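Local coordinates for protein computational Design of Enzyme (Synthetic construct, PDB 3TP4) that is a computationally designed enzyme on a glycosyl hydrolase-type barrel, probably meant to carry an activated serine in a catalytic triad, at residues Val9-Thr14 against Ala369-Val374; Glu202-Val207 against Ser211-Ala216. One frame throughout, in Å; residues are numbered along the deposited sequence.

Contact 1. Residues Val9-Thr14 against Ala369-Val374; sequences VDADAT and APAQPV
Beside A11, whose methyl meets A371, the carboxylate of D10 folds back on its own chain: OD1 of D10 accepts the N-H of D12 at 2.9 Å, the donor lying well above the carboxylate plane. A chi1 of 171°, which sets CG of D10 opposite the backbone N, leaves OD1 beside that N-H, while the D10 carbonyl takes a second bond, from A13 N to D10 O at 3.0 Å. An Asx turn is thus laid over a type I beta turn running from D10 to A13; A11 is the middle residue of the Asx turn and the first corner of the beta turn. Its CB, directed at the other segment, sits 3.9 Å from A369 O and equally far from A371 N, and meets A371 CB at 4.0 Å. The join is therefore small and largely apolar, one methyl resting against an extended backbone and a second methyl. Residues 369-373 have torsions close to those of a polyproline II chain, and A369 is tied by a backbone bond to I6. They connect strand 366-368, beside the barrel, to strand 374-379 of the Ig-like domain, and the turn at A11 lies against this interdomain linker.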
ATOM      1  N   VAL A   9       2.559 -12.070   3.522  1.00 25.87           N
ATOM      2  CA  VAL A   9       1.299 -11.831   4.225  1.00 24.39           C
ATOM      3  C   VAL A   9       0.245 -12.886   3.903  1.00 30.78           C
ATOM      4  O   VAL A   9      -0.443 -13.391   4.796  1.00 27.77           O
ATOM      5  CB  VAL A   9       0.788 -10.406   3.942  1.00 25.55           C
ATOM      6  CG1 VAL A   9      -0.670 -10.258   4.345  1.00 23.96           C
ATOM      7  CG2 VAL A   9       1.665  -9.394   4.707  1.00 23.72           C
ATOM      8  N   ASP A  10       0.121 -13.219   2.625  1.00 27.69           N
ATOM      9  CA  ASP A  10      -0.807 -14.253   2.203  1.00 28.30           C
ATOM     10  C   ASP A  10      -0.061 -15.567   1.983  1.00 35.38           C
ATOM     11  O   ASP A  10       0.546 -15.781   0.924  1.00 30.94           O
ATOM     12  CB  ASP A  10      -1.545 -13.818   0.937  1.00 31.09           C
ATOM     13  CG  ASP A  10      -2.371 -14.934   0.329  1.00 35.60           C
ATOM     14  OD1 ASP A  10      -2.693 -15.912   1.045  1.00 35.92           O
ATOM     15  OD2 ASP A  10      -2.692 -14.837  -0.870  1.00 35.77           O
ATOM     16  N   ALA A  11      -0.102 -16.441   2.991  1.00 30.60           N
ATOM     17  CA  ALA A  11       0.625 -17.711   2.925  1.00 37.42           C
ATOM     18  C   ALA A  11       0.110 -18.612   1.806  1.00 37.69           C
ATOM     19  O   ALA A  11       0.782 -19.574   1.425  1.00 39.52           O
ATOM     20  CB  ALA A  11       0.574 -18.446   4.268  1.00 36.72           C
ATOM     21  N   ASP A  12      -1.075 -18.297   1.289  1.00 35.77           N
ATOM     22  CA  ASP A  12      -1.680 -19.055   0.194  1.00 33.35           C
ATOM     23  C   ASP A  12      -1.573 -18.350  -1.165  1.00 36.42           C
ATOM     24  O   ASP A  12      -2.270 -18.722  -2.110  1.00 30.78           O
ATOM     25  CB  ASP A  12      -3.162 -19.322   0.482  1.00 39.80           C
ATOM     26  CG  ASP A  12      -3.377 -20.310   1.623  1.00 49.99           C
ATOM     27  OD1 ASP A  12      -2.574 -21.256   1.768  1.00 54.99           O
ATOM     28  OD2 ASP A  12      -4.353 -20.136   2.374  1.00 55.13           O
ATOM     29  N   ALA A  13      -0.728 -17.328  -1.260  1.00 31.88           N
ATOM     30  CA  ALA A  13      -0.566 -16.582  -2.509  1.00 34.16           C
ATOM     31  C   ALA A  13      -0.034 -17.483  -3.616  1.00 34.98           C
ATOM     32  O   ALA A  13       0.680 -18.452  -3.361  1.00 34.45           O
ATOM     33  CB  ALA A  13       0.374 -15.388  -2.319  1.00 30.03           C
ATOM     34  N   THR A  14      -0.374 -17.142  -4.847  1.00 34.99           N
ATOM     35  CA  THR A  14       0.069 -17.918  -5.998  1.00 37.69           C
ATOM     36  C   THR A  14       1.593 -17.969  -6.121  1.00 41.96           C
ATOM     37  O   THR A  14       2.318 -17.176  -5.510  1.00 37.02           O
ATOM     38  CB  THR A  14      -0.523 -17.356  -7.299  1.00 34.80           C
ATOM     39  OG1 THR A  14       0.087 -16.096  -7.609  1.00 36.68           O
ATOM     40  CG2 THR A  14      -2.025 -17.163  -7.154  1.00 33.89           C
ATOM     41  N   ALA A 369       6.501 -19.181   4.078  1.00 44.44           N
ATOM     42  CA  ALA A 369       6.541 -19.504   5.495  1.00 41.58           C
ATOM     43  C   ALA A 369       5.103 -19.627   5.980  1.00 39.26           C
ATOM     44  O   ALA A 369       4.205 -18.952   5.462  1.00 39.92           O
ATOM     45  CB  ALA A 369       7.272 -18.420   6.266  1.00 36.06           C
ATOM     46  N   PRO A 370       4.866 -20.498   6.970  1.00 43.65           N
ATOM     47  CA  PRO A 370       3.508 -20.641   7.503  1.00 44.31           C
ATOM     48  C   PRO A 370       3.030 -19.312   8.079  1.00 40.12           C
ATOM     49  O   PRO A 370       3.849 -18.590   8.653  1.00 37.17           O
ATOM     50  CB  PRO A 370       3.683 -21.676   8.618  1.00 46.12           C
ATOM     51  CG  PRO A 370       5.098 -21.538   9.037  1.00 51.36           C
ATOM     52  CD  PRO A 370       5.859 -21.223   7.782  1.00 47.91           C
ATOM     53  N   ALA A 371       1.745 -18.997   7.924  1.00 38.33           N
ATOM     54  CA  ALA A 371       1.192 -17.734   8.422  1.00 42.73           C
ATOM     55  C   ALA A 371       1.439 -17.579   9.920  1.00 40.35           C
ATOM     56  O   ALA A 371       1.377 -18.555  10.664  1.00 46.00           O
ATOM     57  CB  ALA A 371      -0.300 -17.662   8.127  1.00 42.48           C
ATOM     58  N   GLN A 372       1.733 -16.367  10.372  1.00 39.47           N
ATOM     59  CA  GLN A 372       1.951 -16.176  11.803  1.00 39.16           C
ATOM     60  C   GLN A 372       0.618 -16.001  12.529  1.00 35.26           C
ATOM     61  O   GLN A 372      -0.234 -15.222  12.101  1.00 31.09           O
ATOM     62  CB  GLN A 372       2.931 -15.026  12.098  1.00 44.59           C
ATOM     63  CG  GLN A 372       2.502 -13.641  11.616  1.00 56.01           C
ATOM     64  CD  GLN A 372       3.643 -12.606  11.669  1.00 62.37           C
ATOM     65  OE1 GLN A 372       4.220 -12.243  10.632  1.00 48.65           O
ATOM     66  NE2 GLN A 372       3.962 -12.127  12.878  1.00 58.09           N
ATOM     67  N   PRO A 373       0.414 -16.761  13.613  1.00 33.12           N
ATOM     68  CA  PRO A 373      -0.808 -16.554  14.403  1.00 26.25           C
ATOM     69  C   PRO A 373      -0.873 -15.098  14.886  1.00 29.71           C
ATOM     70  O   PRO A 373       0.144 -14.531  15.278  1.00 30.93           O
ATOM     71  CB  PRO A 373      -0.625 -17.512  15.580  1.00 25.04           C
ATOM     72  CG  PRO A 373       0.261 -18.604  15.032  1.00 32.17           C
ATOM     73  CD  PRO A 373       1.218 -17.892  14.109  1.00 32.82           C
ATOM     74  N   VAL A 374      -2.054 -14.492  14.831  1.00 29.69           N
ATOM     75  CA  VAL A 374      -2.209 -13.101  15.245  1.00 28.95           C
ATOM     76  C   VAL A 374      -3.544 -12.891  15.967  1.00 31.73           C
ATOM     77  O   VAL A 374      -4.543 -13.526  15.635  1.00 26.89           O
ATOM     78  CB  VAL A 374      -2.094 -12.150  14.019  1.00 36.82           C
ATOM     79  CG1 VAL A 374      -3.225 -12.406  13.026  1.00 32.05           C
ATOM     80  CG2 VAL A 374      -2.070 -10.698  14.461  1.00 42.67           C
TER

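Contact 2. Residues Glu202-Val207 against Ser211-Ala216; sequences EYLRDV and SNFLYA
L204 reaches from the helix toward two aromatic rings of the strand: its single methyl CD1 serves both, while its CB faces the Y215 hydroxyl, 3.7 Å from L204 CB to Y215 OH. CD1 comes to the rim of each ring, near its plane, with 4.0 Å between L204 CD1 and F213 CE2. The distance from L204 CD1 to Y215 CE2 is 4.4 Å. The leucine thus meets edges, with neither ring laid flat over this methyl. F213 and Y215 stand on the same side of the strand, two residues apart, but their rings are turned differently about the CB-CG bond: chi2 is 92° in Y215, the usual perpendicular setting, and 3° in F213. Y215 stretches far enough for its OH to pass close to the helix backbone, 4.2 Å from R205 N. F170 of the adjacent strand stacks on the F213 ring and also touches L204 and Y215, and I151 and A155 of helix 141-157 pack on F213 as well.

R205 forms a side-on salt bridge with D206. R205 NH2 meets D206 OD2 at 3.0 Å, on its syn side and within the guanidinium plane, whereas R205 NE reaches D206 OD1 at 2.8 Å from well above the carboxylate plane. OD2 also pairs with R396 of the Ig-like domain. A wider pi-type turn ends the segment, E202 O accepting from both D206 N and V207 N.

Helix 202-207 and strand 213-216 run nearly antiparallel, 155° apart with axes 11.0 Å from each other. This is the return leg of a right-handed beta-alpha-beta crossover, from strand 168-174 through helix 190-207 to strand 213-217, as in a TIM barrel.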
ATOM      1  N   GLU A 202      -7.654  -8.843   5.785  1.00 25.25           N
ATOM      2  CA  GLU A 202      -8.398 -10.038   6.161  1.00 25.42           C
ATOM      3  C   GLU A 202      -9.631 -10.241   5.270  1.00 27.77           C
ATOM      4  O   GLU A 202      -9.901 -11.352   4.809  1.00 27.34           O
ATOM      5  CB  GLU A 202      -8.765  -9.966   7.652  1.00 21.16           C
ATOM      6  CG  GLU A 202      -7.536 -10.177   8.542  1.00 21.43           C
ATOM      7  CD  GLU A 202      -7.660  -9.581   9.930  1.00 29.67           C
ATOM      8  OE1 GLU A 202      -8.675  -8.901  10.217  1.00 27.00           O
ATOM      9  OE2 GLU A 202      -6.729  -9.805  10.740  1.00 25.94           O
ATOM     10  N   TYR A 203     -10.363  -9.168   5.001  1.00 24.30           N
ATOM     11  CA  TYR A 203     -11.517  -9.273   4.108  1.00 26.10           C
ATOM     12  C   TYR A 203     -11.085  -9.771   2.723  1.00 29.33           C
ATOM     13  O   TYR A 203     -11.629 -10.748   2.214  1.00 29.36           O
ATOM     14  CB  TYR A 203     -12.285  -7.950   3.997  1.00 20.62           C
ATOM     15  CG  TYR A 203     -13.590  -8.100   3.232  1.00 31.47           C
ATOM     16  CD1 TYR A 203     -14.702  -8.661   3.840  1.00 33.82           C
ATOM     17  CD2 TYR A 203     -13.699  -7.707   1.900  1.00 30.34           C
ATOM     18  CE1 TYR A 203     -15.900  -8.814   3.157  1.00 30.63           C
ATOM     19  CE2 TYR A 203     -14.896  -7.852   1.200  1.00 34.89           C
ATOM     20  CZ  TYR A 203     -15.997  -8.416   1.845  1.00 36.59           C
ATOM     21  OH  TYR A 203     -17.200  -8.583   1.195  1.00 33.33           O
ATOM     22  N   LEU A 204     -10.084  -9.126   2.131  1.00 29.20           N
ATOM     23  CA  LEU A 204      -9.616  -9.537   0.806  1.00 28.86           C
ATOM     24  C   LEU A 204      -9.046 -10.958   0.799  1.00 28.98           C
ATOM     25  O   LEU A 204      -9.409 -11.773  -0.046  1.00 26.70           O
ATOM     26  CB  LEU A 204      -8.575  -8.551   0.259  1.00 28.31           C
ATOM     27  CG  LEU A 204      -9.097  -7.164  -0.151  1.00 28.75           C
ATOM     28  CD1 LEU A 204      -7.953  -6.210  -0.387  1.00 22.72           C
ATOM     29  CD2 LEU A 204     -10.018  -7.211  -1.393  1.00 28.20           C
ATOM     30  N   ARG A 205      -8.144 -11.249   1.732  1.00 25.35           N
ATOM     31  CA  ARG A 205      -7.450 -12.536   1.734  1.00 25.98           C
ATOM     32  C   ARG A 205      -8.336 -13.662   2.268  1.00 35.37           C
ATOM     33  O   ARG A 205      -8.528 -14.684   1.611  1.00 35.53           O
ATOM     34  CB  ARG A 205      -6.165 -12.460   2.563  1.00 25.28           C
ATOM     35  CG  ARG A 205      -5.431 -13.800   2.745  1.00 28.54           C
ATOM     36  CD  ARG A 205      -4.342 -13.713   3.830  1.00 32.00           C
ATOM     37  NE  ARG A 205      -4.923 -13.432   5.153  1.00 26.02           N
ATOM     38  CZ  ARG A 205      -4.272 -12.876   6.177  1.00 30.46           C
ATOM     39  NH1 ARG A 205      -2.990 -12.538   6.073  1.00 26.40           N
ATOM     40  NH2 ARG A 205      -4.908 -12.655   7.323  1.00 26.14           N
ATOM     41  N   ASP A 206      -8.880 -13.471   3.461  1.00 28.96           N
ATOM     42  CA  ASP A 206      -9.544 -14.572   4.153  1.00 32.47           C
ATOM     43  C   ASP A 206     -10.998 -14.692   3.749  1.00 31.21           C
ATOM     44  O   ASP A 206     -11.540 -15.793   3.674  1.00 36.75           O
ATOM     45  CB  ASP A 206      -9.462 -14.386   5.667  1.00 27.98           C
ATOM     46  CG  ASP A 206      -8.035 -14.302   6.171  1.00 32.08           C
ATOM     47  OD1 ASP A 206      -7.169 -15.027   5.647  1.00 31.12           O
ATOM     48  OD2 ASP A 206      -7.777 -13.513   7.096  1.00 33.56           O
ATOM     49  N   VAL A 207     -11.645 -13.558   3.533  1.00 29.50           N
ATOM     50  CA  VAL A 207     -13.053 -13.570   3.178  1.00 32.79           C
ATOM     51  C   VAL A 207     -13.266 -13.746   1.668  1.00 37.89           C
ATOM     52  O   VAL A 207     -14.100 -14.538   1.255  1.00 35.76           O
ATOM     53  CB  VAL A 207     -13.800 -12.319   3.692  1.00 39.61           C
ATOM     54  CG1 VAL A 207     -15.226 -12.299   3.151  1.00 45.45           C
ATOM     55  CG2 VAL A 207     -13.810 -12.284   5.243  1.00 27.82           C
ATOM     56  N   SER A 211      -5.596 -14.043  -3.953  1.00 26.81           N
ATOM     57  CA  SER A 211      -4.348 -14.776  -3.821  1.00 29.56           C
ATOM     58  C   SER A 211      -3.204 -14.178  -4.638  1.00 25.35           C
ATOM     59  O   SER A 211      -2.107 -14.734  -4.663  1.00 32.98           O
ATOM     60  CB  SER A 211      -4.549 -16.249  -4.209  1.00 36.99           C
ATOM     61  OG  SER A 211      -4.881 -16.360  -5.582  1.00 37.73           O
ATOM     62  N   ASN A 212      -3.452 -13.056  -5.306  1.00 31.42           N
ATOM     63  CA  ASN A 212      -2.414 -12.440  -6.144  1.00 28.52           C
ATOM     64  C   ASN A 212      -2.024 -11.028  -5.693  1.00 30.73           C
ATOM     65  O   ASN A 212      -1.565 -10.219  -6.501  1.00 32.59           O
ATOM     66  CB  ASN A 212      -2.800 -12.466  -7.643  1.00 26.51           C
ATOM     67  CG  ASN A 212      -4.112 -11.744  -7.928  1.00 33.57           C
ATOM     68  OD1 ASN A 212      -5.064 -11.848  -7.158  1.00 33.78           O
ATOM     69  ND2 ASN A 212      -4.164 -11.003  -9.034  1.00 32.42           N
ATOM     70  N   PHE A 213      -2.201 -10.746  -4.400  1.00 31.71           N
ATOM     71  CA  PHE A 213      -1.768  -9.478  -3.817  1.00 25.02           C
ATOM     72  C   PHE A 213      -0.520  -9.609  -2.927  1.00 27.86           C
ATOM     73  O   PHE A 213      -0.379 -10.555  -2.132  1.00 26.08           O
ATOM     74  CB  PHE A 213      -2.874  -8.839  -2.968  1.00 24.07           C
ATOM     75  CG  PHE A 213      -3.901  -8.068  -3.749  1.00 24.77           C
ATOM     76  CD1 PHE A 213      -3.861  -8.019  -5.123  1.00 28.44           C
ATOM     77  CD2 PHE A 213      -4.908  -7.380  -3.087  1.00 26.00           C
ATOM     78  CE1 PHE A 213      -4.808  -7.306  -5.829  1.00 28.50           C
ATOM     79  CE2 PHE A 213      -5.856  -6.671  -3.785  1.00 27.38           C
ATOM     80  CZ  PHE A 213      -5.807  -6.631  -5.162  1.00 30.42           C
ATOM     81  N   LEU A 214       0.369  -8.632  -3.072  1.00 22.75           N
ATOM     82  CA  LEU A 214       1.370  -8.311  -2.065  1.00 24.22           C
ATOM     83  C   LEU A 214       0.887  -7.001  -1.445  1.00 25.44           C
ATOM     84  O   LEU A 214       0.303  -6.171  -2.134  1.00 26.27           O
ATOM     85  CB  LEU A 214       2.748  -8.123  -2.704  1.00 22.19           C
ATOM     86  CG  LEU A 214       3.320  -9.367  -3.390  1.00 23.01           C
ATOM     87  CD1 LEU A 214       4.686  -9.090  -4.038  1.00 23.14           C
ATOM     88  CD2 LEU A 214       3.419 -10.543  -2.391  1.00 20.20           C
ATOM     89  N   TYR A 215       1.102  -6.825  -0.148  1.00 25.50           N
ATOM     90  CA  TYR A 215       0.501  -5.701   0.560  1.00 23.94           C
ATOM     91  C   TYR A 215       1.522  -4.636   0.911  1.00 28.02           C
ATOM     92  O   TYR A 215       2.490  -4.902   1.611  1.00 24.15           O
ATOM     93  CB  TYR A 215      -0.258  -6.191   1.800  1.00 21.25           C
ATOM     94  CG  TYR A 215      -1.502  -6.960   1.422  1.00 21.50           C
ATOM     95  CD1 TYR A 215      -1.469  -8.347   1.265  1.00 23.22           C
ATOM     96  CD2 TYR A 215      -2.695  -6.299   1.181  1.00 25.65           C
ATOM     97  CE1 TYR A 215      -2.599  -9.054   0.905  1.00 24.43           C
ATOM     98  CE2 TYR A 215      -3.834  -6.995   0.814  1.00 27.64           C
ATOM     99  CZ  TYR A 215      -3.778  -8.368   0.681  1.00 27.35           C
ATOM    100  OH  TYR A 215      -4.910  -9.048   0.314  1.00 25.34           O
ATOM    101  N   ALA A 216       1.303  -3.429   0.403  1.00 25.43           N
ATOM    102  CA  ALA A 216       2.224  -2.327   0.643  1.00 25.02           C
ATOM    103  C   ALA A 216       1.635  -1.319   1.625  1.00 26.24           C
ATOM    104  O   ALA A 216       0.423  -1.103   1.668  1.00 25.80           O
ATOM    105  CB  ALA A 216       2.600  -1.638  -0.679  1.00 25.85           C
TER

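The two contacts lie with their centres 10 Å apart on the same side of the chain's centre, contact 2 nested within the long loop that contact 1 closes. Segment 9-14 bridges them: T14 N probably donates to S211 O, and R205 NH1 to V9 O, while D10 packs against S211. The loop leading into helix 15-27 is thereby held to both ends of the helix-to-strand connection of contact 2. D241 bonds to V9 and to Y215, giving the two a further common neighbour. Contact 2 belongs to the barrel, whereas contact 1 brings the start of the barrel domain against the chain as it leaves it. The helix side of contact 2 is bonded to the Ig-like domain through E202-H376 and D206-R396, and contact 1 holds the linker.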